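Local atomic coordinates of uncharacterized protein (Streptococcus mutans, PDB entry 3L7Y), a protein that probably acts as a magnesium-dependent phosphatase of the haloacid dehalogenase-like hydrolase family, although its substrate is not known. Residues V37-F48 with D71-N80; K184-S194 with G216-T224. All coordinates share one frame; numbering follows the deposited sequence.

Interaction 1. Residues V37-F48 with D71-N80. With MG (magnesium ion), chain B.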
loop_
_atom_site.group_PDB
_atom_site.type_symbol
_atom_site.label_atom_id
_atom_site.label_comp_id
_atom_site.label_asym_id
_atom_site.label_seq_id
_atom_site.Cartn_x
_atom_site.Cartn_y
_atom_site.Cartn_z
ATOM N N VAL A 37 -13.434 18.861 -2.436
ATOM C CA VAL A 37 -12.376 17.937 -2.030
ATOM C C VAL A 37 -11.385 18.596 -1.068
ATOM O O VAL A 37 -10.855 19.668 -1.367
ATOM C CB VAL A 37 -11.617 17.394 -3.269
ATOM C CG1 VAL A 37 -10.449 16.512 -2.848
ATOM C CG2 VAL A 37 -12.567 16.617 -4.171
ATOM N N LYS A 38 -11.139 17.949 0.077
ATOM C CA LYS A 38 -10.192 18.446 1.081
ATOM C C LYS A 38 -8.988 17.521 1.300
ATOM O O LYS A 38 -7.940 17.944 1.786
ATOM C CB LYS A 38 -10.917 18.733 2.396
ATOM C CG LYS A 38 -11.959 19.842 2.231
ATOM C CD LYS A 38 -12.704 20.179 3.510
ATOM C CE LYS A 38 -13.868 21.131 3.203
ATOM N NZ LYS A 38 -14.460 21.722 4.435
ATOM N N VAL A 39 -9.140 16.253 0.951
ATOM C CA VAL A 39 -8.004 15.343 0.952
ATOM C C VAL A 39 -8.014 14.509 -0.315
ATOM O O VAL A 39 -9.076 14.089 -0.790
ATOM C CB VAL A 39 -7.872 14.512 2.275
ATOM C CG1 VAL A 39 -9.105 14.652 3.150
ATOM C CG2 VAL A 39 -7.487 13.057 2.003
ATOM N N ILE A 40 -6.831 14.355 -0.901
ATOM C CA ILE A 40 -6.646 13.571 -2.109
ATOM C C ILE A 40 -5.670 12.453 -1.762
ATOM O O ILE A 40 -4.559 12.712 -1.302
ATOM C CB ILE A 40 -6.043 14.416 -3.234
ATOM C CG1 ILE A 40 -6.962 15.593 -3.597
ATOM C CG2 ILE A 40 -5.747 13.550 -4.475
ATOM C CD1 ILE A 40 -6.401 16.473 -4.689
ATOM N N ALA A 41 -6.084 11.214 -1.983
ATOM C CA ALA A 41 -5.279 10.059 -1.606
ATOM C C ALA A 41 -5.039 9.210 -2.822
ATOM O O ALA A 41 -5.963 8.907 -3.559
ATOM C CB ALA A 41 -6.003 9.237 -0.525
ATOM N N THR A 42 -3.799 8.818 -3.052
ATOM C CA THR A 42 -3.541 7.977 -4.204
ATOM C C THR A 42 -2.675 6.765 -3.925
ATOM O O THR A 42 -1.657 6.835 -3.220
ATOM C CB THR A 42 -2.884 8.760 -5.335
ATOM O OG1 THR A 42 -2.813 7.933 -6.500
ATOM C CG2 THR A 42 -1.477 9.176 -4.934
ATOM N N ASP A 43 -3.075 5.649 -4.513
ATOM C CA ASP A 43 -2.191 4.505 -4.607
ATOM C C ASP A 43 -0.974 4.893 -5.463
ATOM O O ASP A 43 -1.035 5.875 -6.214
ATOM C CB ASP A 43 -2.940 3.348 -5.239
ATOM C CG ASP A 43 -2.085 2.134 -5.392
ATOM O OD1 ASP A 43 -1.206 1.922 -4.527
ATOM O OD2 ASP A 43 -2.281 1.411 -6.384
ATOM N N MET A 44 0.123 4.135 -5.353
ATOM C CA MET A 44 1.349 4.436 -6.101
ATOM C C MET A 44 1.565 3.562 -7.342
ATOM O O MET A 44 1.289 3.984 -8.471
ATOM C CB MET A 44 2.570 4.366 -5.175
ATOM C CG MET A 44 2.657 5.537 -4.224
ATOM S SD MET A 44 2.969 7.065 -5.121
ATOM C CE MET A 44 4.691 6.825 -5.571
ATOM N N ASP A 45 2.062 2.345 -7.123
ATOM C CA ASP A 45 2.274 1.383 -8.199
ATOM C C ASP A 45 0.977 1.110 -8.960
ATOM O O ASP A 45 0.001 0.699 -8.357
ATOM C CB ASP A 45 2.801 0.061 -7.627
ATOM C CG ASP A 45 4.131 0.229 -6.889
ATOM O OD1 ASP A 45 5.051 0.876 -7.432
ATOM O OD2 ASP A 45 4.250 -0.276 -5.757
ATOM N N GLY A 46 0.977 1.333 -10.274
ATOM C CA GLY A 46 -0.177 1.036 -11.115
ATOM C C GLY A 46 -1.212 2.147 -11.158
ATOM O O GLY A 46 -2.214 2.040 -11.859
ATOM N N THR A 47 -0.957 3.214 -10.404
ATOM C CA THR A 47 -1.901 4.304 -10.233
ATOM C C THR A 47 -1.193 5.652 -10.428
ATOM O O THR A 47 -1.167 6.169 -11.543
ATOM C CB THR A 47 -2.592 4.240 -8.851
ATOM O OG1 THR A 47 -3.232 2.965 -8.694
ATOM C CG2 THR A 47 -3.649 5.346 -8.725
ATOM N N PHE A 48 -0.619 6.213 -9.362
ATOM C CA PHE A 48 0.163 7.451 -9.480
ATOM C C PHE A 48 1.363 7.191 -10.382
ATOM O O PHE A 48 1.694 8.009 -11.240
ATOM C CB PHE A 48 0.622 7.940 -8.098
ATOM C CG PHE A 48 1.317 9.295 -8.103
ATOM C CD1 PHE A 48 0.582 10.475 -8.085
ATOM C CD2 PHE A 48 2.705 9.380 -8.061
ATOM C CE1 PHE A 48 1.222 11.729 -8.062
ATOM C CE2 PHE A 48 3.359 10.621 -8.027
ATOM C CZ PHE A 48 2.608 11.805 -8.039
ATOM N N ASP A 71 -5.199 24.667 0.852
ATOM C CA ASP A 71 -5.285 23.770 1.936
ATOM C C ASP A 71 -5.897 22.423 1.583
ATOM O O ASP A 71 -6.684 21.915 2.295
ATOM C CB ASP A 71 -5.972 24.380 3.131
ATOM C CG ASP A 71 -5.600 23.671 4.397
ATOM O OD1 ASP A 71 -4.585 23.025 4.407
ATOM O OD2 ASP A 71 -6.330 23.680 5.361
ATOM N N ILE A 72 -5.489 21.842 0.486
ATOM C CA ILE A 72 -5.968 20.530 0.154
ATOM C C ILE A 72 -4.877 19.506 0.492
ATOM O O ILE A 72 -3.796 19.625 0.029
ATOM C CB ILE A 72 -6.381 20.437 -1.296
ATOM C CG1 ILE A 72 -7.615 21.273 -1.548
ATOM C CG2 ILE A 72 -6.627 19.019 -1.682
ATOM C CD1 ILE A 72 -7.873 21.457 -2.940
ATOM N N ARG A 73 -5.200 18.527 1.314
ATOM C CA ARG A 73 -4.184 17.582 1.767
ATOM C C ARG A 73 -3.890 16.489 0.740
ATOM O O ARG A 73 -4.795 16.008 0.064
ATOM C CB ARG A 73 -4.613 16.944 3.089
ATOM C CG ARG A 73 -3.936 17.525 4.318
ATOM C CD ARG A 73 -4.762 18.597 4.995
ATOM N NE ARG A 73 -4.542 18.592 6.443
ATOM C CZ ARG A 73 -5.124 19.435 7.291
ATOM N NH1 ARG A 73 -5.962 20.361 6.841
ATOM N NH2 ARG A 73 -4.869 19.351 8.591
ATOM N N PHE A 74 -2.621 16.109 0.612
ATOM C CA PHE A 74 -2.249 15.073 -0.345
ATOM C C PHE A 74 -1.644 13.871 0.365
ATOM O O PHE A 74 -0.673 14.002 1.114
ATOM C CB PHE A 74 -1.296 15.600 -1.430
ATOM C CG PHE A 74 -1.056 14.617 -2.551
ATOM C CD1 PHE A 74 -1.891 14.582 -3.661
ATOM C CD2 PHE A 74 -0.002 13.706 -2.481
ATOM C CE1 PHE A 74 -1.671 13.663 -4.682
ATOM C CE2 PHE A 74 0.225 12.787 -3.503
ATOM C CZ PHE A 74 -0.614 12.762 -4.600
ATOM N N VAL A 75 -2.236 12.708 0.120
ATOM C CA VAL A 75 -1.882 11.483 0.830
ATOM C C VAL A 75 -1.410 10.399 -0.135
ATOM O O VAL A 75 -2.110 10.041 -1.077
ATOM C CB VAL A 75 -3.095 10.954 1.638
ATOM C CG1 VAL A 75 -2.762 9.648 2.338
ATOM C CG2 VAL A 75 -3.588 12.011 2.636
ATOM N N VAL A 76 -0.207 9.891 0.098
ATOM C CA VAL A 76 0.298 8.744 -0.627
ATOM C C VAL A 76 -0.101 7.475 0.148
ATOM O O VAL A 76 0.271 7.325 1.304
ATOM C CB VAL A 76 1.833 8.852 -0.760
ATOM C CG1 VAL A 76 2.423 7.610 -1.388
ATOM C CG2 VAL A 76 2.201 10.096 -1.560
ATOM N N ALA A 77 -0.887 6.591 -0.471
ATOM C CA ALA A 77 -1.420 5.411 0.224
ATOM C C ALA A 77 -1.023 4.114 -0.480
ATOM O O ALA A 77 -1.579 3.772 -1.522
ATOM C CB ALA A 77 -2.945 5.506 0.359
ATOM N N SER A 78 -0.070 3.385 0.098
ATOM C CA SER A 78 0.547 2.272 -0.612
ATOM C C SER A 78 0.842 1.082 0.314
ATOM O O SER A 78 0.982 1.239 1.526
ATOM C CB SER A 78 1.834 2.763 -1.301
ATOM O OG SER A 78 2.559 1.708 -1.924
ATOM N N SER A 79 0.948 -0.109 -0.259
ATOM C CA SER A 79 1.423 -1.245 0.512
ATOM C C SER A 79 2.921 -1.131 0.834
ATOM O O SER A 79 3.388 -1.713 1.812
ATOM C CB SER A 79 1.155 -2.546 -0.228
ATOM O OG SER A 79 2.020 -2.680 -1.333
ATOM N N ASN A 80 3.670 -0.378 0.025
ATOM C CA ASN A 80 5.127 -0.281 0.218
ATOM C C ASN A 80 5.497 0.403 1.525
ATOM O O ASN A 80 4.680 1.136 2.107
ATOM C CB ASN A 80 5.791 0.470 -0.950
ATOM C CG ASN A 80 5.455 -0.141 -2.301
ATOM O OD1 ASN A 80 5.156 -1.331 -2.405
ATOM N ND2 ASN A 80 5.493 0.674 -3.335
HETATM MG MG MG B . -1.400 -0.733 -7.153
HETATM O O HOH W 1 -0.191 -0.463 -3.110
HETATM O O HOH W 2 0.495 -0.800 -5.418
HETATM O O HOH W 3 -1.192 -3.159 -6.627
HETATM O O HOH W 4 -2.842 -1.205 -5.216
HETATM O O HOH W 5 -1.025 -2.266 -9.063
#

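Interaction 2. Residues K184-S194 with G216-T224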
loop_
_atom_site.group_PDB
_atom_site.type_symbol
_atom_site.label_atom_id
_atom_site.label_comp_id
_atom_site.label_asym_id
_atom_site.label_seq_id
_atom_site.Cartn_x
_atom_site.Cartn_y
_atom_site.Cartn_z
ATOM N N LYS A 184 4.289 -5.736 8.372
ATOM C CA LYS A 184 3.537 -6.665 7.543
ATOM C C LYS A 184 4.453 -7.772 7.036
ATOM O O LYS A 184 5.678 -7.697 7.190
ATOM C CB LYS A 184 2.928 -5.921 6.345
ATOM C CG LYS A 184 3.900 -5.689 5.177
ATOM C CD LYS A 184 3.147 -5.145 3.947
ATOM C CE LYS A 184 4.047 -4.981 2.724
ATOM N NZ LYS A 184 5.110 -3.966 2.944
ATOM N N LEU A 185 3.859 -8.801 6.442
ATOM C CA LEU A 185 4.620 -9.763 5.651
ATOM C C LEU A 185 4.139 -9.750 4.214
ATOM O O LEU A 185 3.036 -9.300 3.927
ATOM C CB LEU A 185 4.466 -11.192 6.176
ATOM C CG LEU A 185 4.367 -11.466 7.678
ATOM C CD1 LEU A 185 4.510 -12.960 7.899
ATOM C CD2 LEU A 185 5.428 -10.696 8.426
ATOM N N THR A 186 4.942 -10.292 3.313
ATOM C CA THR A 186 4.506 -10.414 1.933
ATOM C C THR A 186 4.754 -11.819 1.411
ATOM O O THR A 186 5.823 -12.393 1.620
ATOM C CB THR A 186 5.187 -9.369 1.021
ATOM O OG1 THR A 186 4.824 -8.045 1.447
ATOM C CG2 THR A 186 4.753 -9.567 -0.428
ATOM N N LEU A 187 3.750 -12.388 0.758
ATOM C CA LEU A 187 3.937 -13.662 0.098
ATOM C C LEU A 187 4.013 -13.441 -1.400
ATOM O O LEU A 187 3.185 -12.728 -1.971
ATOM C CB LEU A 187 2.793 -14.618 0.416
ATOM C CG LEU A 187 2.498 -14.943 1.881
ATOM C CD1 LEU A 187 1.533 -16.105 1.949
ATOM C CD2 LEU A 187 3.789 -15.269 2.619
ATOM N N GLN A 188 5.001 -14.054 -2.040
ATOM C CA GLN A 188 5.005 -14.092 -3.495
ATOM C C GLN A 188 4.491 -15.450 -3.919
ATOM O O GLN A 188 5.035 -16.490 -3.518
ATOM C CB GLN A 188 6.397 -13.833 -4.077
ATOM C CG GLN A 188 6.365 -13.603 -5.588
ATOM C CD GLN A 188 7.705 -13.860 -6.234
ATOM O OE1 GLN A 188 8.292 -14.924 -6.064
ATOM N NE2 GLN A 188 8.197 -12.885 -6.983
ATOM N N VAL A 189 3.427 -15.435 -4.712
ATOM C CA VAL A 189 2.674 -16.640 -5.004
ATOM C C VAL A 189 2.203 -16.571 -6.441
ATOM O O VAL A 189 2.206 -15.498 -7.041
ATOM C CB VAL A 189 1.435 -16.723 -4.103
ATOM C CG1 VAL A 189 1.841 -16.695 -2.636
ATOM C CG2 VAL A 189 0.501 -15.574 -4.396
ATOM N N LYS A 190 1.820 -17.714 -6.995
ATOM C CA LYS A 190 1.168 -17.733 -8.296
ATOM C C LYS A 190 -0.167 -17.006 -8.168
ATOM O O LYS A 190 -0.943 -17.287 -7.253
ATOM C CB LYS A 190 0.950 -19.175 -8.762
ATOM C CG LYS A 190 2.125 -19.764 -9.519
ATOM C CD LYS A 190 1.900 -21.231 -9.863
ATOM N N GLU A 191 -0.441 -16.062 -9.065
ATOM C CA GLU A 191 -1.684 -15.309 -8.972
ATOM C C GLU A 191 -2.887 -16.247 -8.868
ATOM O O GLU A 191 -3.883 -15.916 -8.226
ATOM C CB GLU A 191 -1.843 -14.335 -10.156
ATOM C CG GLU A 191 -3.110 -13.471 -10.111
ATOM C CD GLU A 191 -3.255 -12.674 -8.811
ATOM O OE1 GLU A 191 -4.305 -12.033 -8.609
ATOM O OE2 GLU A 191 -2.322 -12.683 -7.985
ATOM N N GLU A 192 -2.786 -17.430 -9.472
ATOM C CA GLU A 192 -3.938 -18.331 -9.525
ATOM C C GLU A 192 -4.190 -19.087 -8.217
ATOM O O GLU A 192 -5.241 -19.692 -8.051
ATOM C CB GLU A 192 -3.860 -19.307 -10.713
ATOM C CG GLU A 192 -2.675 -20.252 -10.718
ATOM C CD GLU A 192 -1.591 -19.835 -11.705
ATOM O OE1 GLU A 192 -0.663 -20.643 -11.940
ATOM O OE2 GLU A 192 -1.665 -18.707 -12.243
ATOM N N GLU A 193 -3.230 -19.055 -7.295
ATOM C CA GLU A 193 -3.398 -19.724 -6.002
ATOM C C GLU A 193 -3.666 -18.688 -4.920
ATOM O O GLU A 193 -3.863 -19.019 -3.749
ATOM C CB GLU A 193 -2.160 -20.554 -5.663
ATOM C CG GLU A 193 -2.090 -21.853 -6.446
ATOM C CD GLU A 193 -0.751 -22.557 -6.344
ATOM O OE1 GLU A 193 0.232 -21.939 -5.874
ATOM O OE2 GLU A 193 -0.687 -23.739 -6.747
ATOM N N SER A 194 -3.682 -17.431 -5.344
ATOM C CA SER A 194 -3.758 -16.297 -4.444
ATOM C C SER A 194 -4.987 -16.334 -3.555
ATOM O O SER A 194 -4.864 -16.206 -2.335
ATOM C CB SER A 194 -3.757 -15.000 -5.238
ATOM O OG SER A 194 -3.897 -13.883 -4.377
ATOM N N GLY A 216 -1.079 -6.859 -5.459
ATOM C CA GLY A 216 -0.463 -6.911 -6.773
ATOM C C GLY A 216 -0.533 -8.291 -7.394
ATOM O O GLY A 216 -0.840 -9.274 -6.713
ATOM N N PHE A 217 -0.248 -8.363 -8.690
ATOM C CA PHE A 217 -0.268 -9.627 -9.417
ATOM C C PHE A 217 0.813 -10.557 -8.869
ATOM O O PHE A 217 2.007 -10.259 -8.945
ATOM C CB PHE A 217 -0.080 -9.390 -10.921
ATOM C CG PHE A 217 -0.315 -10.614 -11.763
ATOM C CD1 PHE A 217 0.745 -11.430 -12.141
ATOM C CD2 PHE A 217 -1.594 -10.953 -12.172
ATOM C CE1 PHE A 217 0.531 -12.563 -12.915
ATOM C CE2 PHE A 217 -1.817 -12.085 -12.950
ATOM C CZ PHE A 217 -0.754 -12.890 -13.322
ATOM N N GLY A 218 0.388 -11.670 -8.285
ATOM C CA GLY A 218 1.317 -12.606 -7.681
ATOM C C GLY A 218 1.802 -12.215 -6.292
ATOM O O GLY A 218 2.812 -12.742 -5.826
ATOM N N TYR A 219 1.090 -11.311 -5.620
ATOM C CA TYR A 219 1.482 -10.877 -4.268
ATOM C C TYR A 219 0.327 -10.838 -3.261
ATOM O O TYR A 219 -0.798 -10.459 -3.594
ATOM C CB TYR A 219 2.174 -9.507 -4.307
ATOM C CG TYR A 219 3.515 -9.526 -4.997
ATOM C CD1 TYR A 219 3.640 -9.135 -6.327
ATOM C CD2 TYR A 219 4.657 -9.952 -4.325
ATOM C CE1 TYR A 219 4.864 -9.157 -6.964
ATOM C CE2 TYR A 219 5.889 -9.980 -4.954
ATOM C CZ TYR A 219 5.982 -9.578 -6.273
ATOM O OH TYR A 219 7.193 -9.604 -6.907
ATOM N N ILE A 220 0.618 -11.243 -2.024
ATOM C CA ILE A 220 -0.327 -11.111 -0.923
ATOM C C ILE A 220 0.387 -10.446 0.245
ATOM O O ILE A 220 1.424 -10.934 0.704
ATOM C CB ILE A 220 -0.807 -12.478 -0.421
ATOM C CG1 ILE A 220 -1.639 -13.210 -1.472
ATOM C CG2 ILE A 220 -1.591 -12.320 0.875
ATOM C CD1 ILE A 220 -1.741 -14.713 -1.196
ATOM N N ASP A 221 -0.160 -9.340 0.726
ATOM C CA ASP A 221 0.349 -8.730 1.942
ATOM C C ASP A 221 -0.457 -9.311 3.079
ATOM O O ASP A 221 -1.686 -9.366 3.008
ATOM C CB ASP A 221 0.178 -7.209 1.906
ATOM C CG ASP A 221 1.213 -6.537 1.045
ATOM O OD1 ASP A 221 2.170 -7.232 0.630
ATOM O OD2 ASP A 221 1.077 -5.323 0.782
ATOM N N ILE A 222 0.237 -9.771 4.106
ATOM C CA ILE A 222 -0.408 -10.231 5.318
ATOM C C ILE A 222 -0.326 -9.095 6.313
ATOM O O ILE A 222 0.722 -8.832 6.891
ATOM C CB ILE A 222 0.261 -11.509 5.880
ATOM C CG1 ILE A 222 0.171 -12.643 4.848
ATOM C CG2 ILE A 222 -0.385 -11.900 7.205
ATOM C CD1 ILE A 222 0.808 -13.944 5.280
ATOM N N ILE A 223 -1.434 -8.395 6.482
ATOM C CA ILE A 223 -1.460 -7.234 7.339
ATOM C C ILE A 223 -2.201 -7.536 8.624
ATOM O O ILE A 223 -2.910 -8.532 8.714
ATOM C CB ILE A 223 -2.189 -6.056 6.646
ATOM C CG1 ILE A 223 -3.499 -6.544 6.016
ATOM C CG2 ILE A 223 -1.279 -5.417 5.602
ATOM C CD1 ILE A 223 -4.568 -5.436 5.808
ATOM N N THR A 224 -2.029 -6.653 9.602
ATOM C CA THR A 224 -2.842 -6.655 10.805
ATOM C C THR A 224 -4.291 -6.444 10.383
ATOM O O THR A 224 -4.633 -5.435 9.737
ATOM C CB THR A 224 -2.401 -5.533 11.755
ATOM O OG1 THR A 224 -1.090 -5.828 12.267
ATOM C CG2 THR A 224 -3.394 -5.363 12.917
HETATM O O HOH W 6 -2.663 -11.769 -5.228
#

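Interaction 1. Residues V37-F48 with D71-N80
Ala77 O, at the end of strand 73-77, lies 3.2 Å from Asp43 CA in a CA-H...O contact and also accepts a hydrogen bond from Lys229, whose NZ forms a salt bridge with Asp43 OD1. A water gives OD1 a further hydrogen bond and accepts one from Ser79 N. Asp43 OD2 binds the magnesium ion at 2.4 Å and accepts a hydrogen bond from Thr47 OG1, on the anti side but tilted out of the carboxylate plane. Asp43 CG stands anti to the backbone N (chi1 179°), which carries the carboxylate out to the metal. Asp45 binds the ion through its backbone O, leaving its side chain to accept from Asn80 ND2 at OD2 (2.9 Å), with carboxylate and amide planes 55° apart. Behind the site, strands 39-42 and 73-77 run parallel, their axes 19° apart, joined by backbone hydrogen bonds from Arg73 N to Lys38 O through to Ala77 N to Thr42 O. On one face, Thr42 CG2 touches Phe74 CZ at 3.7 Å; on the other, Ala41 CB packs on Val75 CB. Met44 CG presses on Val76 CG1 at 3.5 Å. Asp43 and Asp45, just after a central parallel strand, form the Asp-x-Asp motif of the haloacid dehalogenase fold, with Asp252 and waters completing the metal site.

Interaction 2. Residues K184-S194 with G216-T224
Thr186 and Asp221 extend in the same direction next to one another, across a non-hydrogen-bonded pair of the antiparallel strands 184-188 and 219-224, inner neighbours in the mixed sheet typical of a HAD cap domain. Thr186 OG1 donates to Asp221 OD1 at 2.9 Å, from above the carboxylate plane; Asp221 OD2 is held by Asn102. Lys184 crosses the same carboxylate, its CE 3.6 Å from Asp221 OD2, while its NZ bends away to a salt bridge with Glu101. Gln188 and Tyr219 also run alongside each other, amide and ring planes 47° apart, with Gln188 CG 3.7 Å from Tyr219 CE2. On the opposite face the contact is apolar: Leu187 CG meets Ile222 CD1 at 3.9 Å, and just past the strand Val189 lies roughly perpendicular to Ile220, next to helix 194-202. Backbone bonds such as Leu187 N to Ile220 O (2.7 Å) fix this register. Further on, Glu191 lies over one face of Phe217, its CB 3.8 Å from the ring centroid and 19° off the normal in a CH-pi contact. The bend at chi2 (55°) turns its carboxylate back to the type II turn of Gly216 to Tyr219, where Glu191 OE2 accepts from Gly218 N at 2.9 Å, the donor lying above the carboxylate plane.

How the interactions relate
Interaction 1 belongs to the eight-stranded sheet that carries the magnesium site, interaction 2 to the separate six-stranded sheet; their centres are about 22 Å apart, on opposite sides of the centre of the chain. The two nevertheless touch. Lys184 NZ of interaction 2 lies 3.1 Å from Ser79 O of interaction 1, probably a hydrogen bond. The turn at the start of 216-224 faces the metal as well: Gly216 is about 6 Å from the magnesium ion and about 8 Å from the side chain of Asp45, by nearest atoms. This puts the metal between the strand ends of the core sheet and the turn at 216-219, consistent with a cap domain closing over a HAD active site.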